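Local coordinates for protein peptidylprolyl isomerase PrsA (Bacillus anthracis, PDB 6VJ4) that catalyses the cis-trans isomerisation of peptidyl-prolyl bonds and helps secreted proteins, among them the protective antigen, to fold outside the cell after translocation, at residues K84-L87 / S88-A92. Numbering follows the deposited sequence.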
ATOM      1  N   LYS A  84       2.570  16.846 -11.453  1.00 52.86           N
ATOM      2  CA  LYS A  84       1.658  16.913 -10.283  1.00 55.09           C
ATOM      3  C   LYS A  84       2.398  16.334  -9.069  1.00 54.48           C
ATOM      4  O   LYS A  84       2.345  16.960  -7.990  1.00 52.77           O
ATOM      5  CB  LYS A  84       0.354  16.175 -10.605  1.00 58.04           C
ATOM      6  CG  LYS A  84      -0.689  16.128  -9.494  1.00 63.23           C
ATOM      7  CD  LYS A  84      -1.973  15.433  -9.927  1.00 67.33           C
ATOM      8  CE  LYS A  84      -2.947  15.180  -8.796  1.00 73.80           C
ATOM      9  NZ  LYS A  84      -3.393  16.438  -8.149  1.00 76.68           N
ATOM     10  N   PHE A  85       3.112  15.219  -9.256  1.00 52.77           N
ATOM     11  CA  PHE A  85       3.865  14.581  -8.143  1.00 53.85           C
ATOM     12  C   PHE A  85       4.995  15.504  -7.665  1.00 55.23           C
ATOM     13  O   PHE A  85       5.118  15.717  -6.434  1.00 51.74           O
ATOM     14  CB  PHE A  85       4.420  13.220  -8.569  1.00 56.00           C
ATOM     15  CG  PHE A  85       5.283  12.560  -7.524  1.00 58.08           C
ATOM     16  CD1 PHE A  85       4.714  11.967  -6.405  1.00 60.03           C
ATOM     17  CD2 PHE A  85       6.664  12.548  -7.646  1.00 59.40           C
ATOM     18  CE1 PHE A  85       5.509  11.368  -5.439  1.00 63.06           C
ATOM     19  CE2 PHE A  85       7.457  11.945  -6.680  1.00 60.83           C
ATOM     20  CZ  PHE A  85       6.879  11.358  -5.579  1.00 62.07           C
ATOM     21  N   LYS A  86       5.788  16.036  -8.599  1.00 52.12           N
ATOM     22  CA  LYS A  86       6.933  16.919  -8.236  1.00 55.75           C
ATOM     23  C   LYS A  86       6.433  18.104  -7.398  1.00 54.28           C
ATOM     24  O   LYS A  86       7.035  18.377  -6.335  1.00 51.38           O
ATOM     25  CB  LYS A  86       7.649  17.448  -9.482  1.00 58.94           C
ATOM     26  CG  LYS A  86       8.913  18.245  -9.181  1.00 66.22           C
ATOM     27  CD  LYS A  86       9.412  19.102 -10.328  1.00 75.13           C
ATOM     28  CE  LYS A  86       8.477  20.249 -10.655  1.00 78.83           C
ATOM     29  NZ  LYS A  86       9.074  21.180 -11.641  1.00 85.37           N
ATOM     30  N   LEU A  87       5.383  18.786  -7.867  1.00 50.65           N
ATOM     31  CA  LEU A  87       4.844  19.974  -7.152  1.00 52.16           C
ATOM     32  C   LEU A  87       4.305  19.556  -5.780  1.00 52.10           C
ATOM     33  O   LEU A  87       4.522  20.311  -4.808  1.00 50.59           O
ATOM     34  CB  LEU A  87       3.753  20.639  -7.995  1.00 53.04           C
ATOM     35  CG  LEU A  87       4.233  21.305  -9.284  1.00 54.69           C
ATOM     36  CD1 LEU A  87       3.060  21.857 -10.077  1.00 55.94           C
ATOM     37  CD2 LEU A  87       5.242  22.405  -8.995  1.00 55.58           C
ATOM     38  N   SER A  88       3.616  18.417  -5.698  1.00 48.89           N
ATOM     39  CA  SER A  88       3.083  17.958  -4.387  1.00 50.24           C
ATOM     40  C   SER A  88       4.232  17.610  -3.441  1.00 50.61           C
ATOM     41  O   SER A  88       4.162  17.895  -2.244  1.00 48.55           O
ATOM     42  CB  SER A  88       2.128  16.815  -4.560  1.00 50.59           C
ATOM     43  OG  SER A  88       0.963  17.258  -5.234  1.00 49.82           O
HETATM   44  N   MSE A  89       5.296  17.019  -3.995  1.00 48.86           N
HETATM   45  CA  MSE A  89       6.465  16.658  -3.210  1.00 53.57           C
HETATM   46  C   MSE A  89       7.167  17.924  -2.721  1.00 51.09           C
HETATM   47  O   MSE A  89       7.608  17.982  -1.575  1.00 51.14           O
HETATM   48  CB  MSE A  89       7.414  15.794  -4.045  1.00 58.18           C
HETATM   49  CG  MSE A  89       8.444  15.049  -3.236  1.00 67.61           C
HETATM   50 SE   MSE A  89       7.577  13.911  -1.899  1.00 80.91          SE
HETATM   51  CE  MSE A  89       7.835  12.013  -2.288  1.00 83.64           C
ATOM     52  N   ASN A  90       7.268  18.931  -3.599  1.00 50.25           N
ATOM     53  CA  ASN A  90       7.894  20.193  -3.243  1.00 50.84           C
ATOM     54  C   ASN A  90       7.129  20.827  -2.081  1.00 50.61           C
ATOM     55  O   ASN A  90       7.783  21.366  -1.172  1.00 46.19           O
ATOM     56  CB  ASN A  90       7.945  21.187  -4.407  1.00 54.30           C
ATOM     57  CG  ASN A  90       8.984  20.839  -5.452  1.00 56.15           C
ATOM     58  OD1 ASN A  90       9.746  19.888  -5.287  1.00 57.01           O
ATOM     59  ND2 ASN A  90       9.034  21.622  -6.519  1.00 60.13           N
ATOM     60  N   LYS A  91       5.797  20.768  -2.133  1.00 46.91           N
ATOM     61  CA  LYS A  91       4.944  21.353  -1.067  1.00 46.54           C
ATOM     62  C   LYS A  91       5.155  20.561   0.229  1.00 44.53           C
ATOM     63  O   LYS A  91       5.228  21.197   1.303  1.00 44.31           O
ATOM     64  CB  LYS A  91       3.475  21.352  -1.507  1.00 48.62           C
ATOM     65  CG  LYS A  91       2.496  21.974  -0.522  1.00 51.58           C
ATOM     66  CD  LYS A  91       1.050  21.903  -0.976  1.00 55.97           C
ATOM     67  CE  LYS A  91       0.082  22.478   0.038  1.00 59.97           C
ATOM     68  NZ  LYS A  91      -1.326  22.356  -0.409  1.00 63.32           N
ATOM     69  N   ALA A  92       5.268  19.233   0.124  1.00 43.88           N
ATOM     70  CA  ALA A  92       5.479  18.356   1.301  1.00 45.52           C
ATOM     71  C   ALA A  92       6.839  18.666   1.950  1.00 45.98           C
ATOM     72  O   ALA A  92       6.918  18.707   3.197  1.00 43.51           O
ATOM     73  CB  ALA A  92       5.408  16.913   0.883  1.00 46.94           C
TER
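F85 and the selenomethionine M89, one helical turn apart, lie side by side and point the same way, a compact instance of how i and i+4 side chains pair along a helix. The methyl CE of M89 reaches CZ of the F85 ring at 3.5 Å, an oblique approach, while SE of M89 stands 5.3 Å from the centroid of the F85 ring, 39° off the ring normal. Both side chains start with CG anti to the backbone N; the M89 chain then bends at chi2 (57°), which helps bring its end back alongside the ring. At the backbone of the same pair, M89 N bonds to F85 O at 2.8 Å, so backbone and side chains join the same two residues.

S88, the buried residue of this contact, sits on the packed side against I38 and T39 of helix 28-41. Its amide N is held by K84 O at 3.0 Å, and its OG is hydrogen-bonded to Y42 O and lies 3.1 Å from K84 O. On the same flank the extended K91 chain takes NZ to the carbonyl O of K43.

The other side is looser. N90 N donates to K86 O at 2.8 Å, but the side chains hardly meet, K86 CG being 4.3 Å from N90 ND2. The K86 side chain, exposed to solvent, carries its ammonium to a salt bridge with E52. The successive backbone bonds from C=O of residue i to N-H of i+4 mark a regular alpha-helix, here part of helix 76-95, which packs against helix 28-41, with a Met-aromatic i/i+4 pair on one flank.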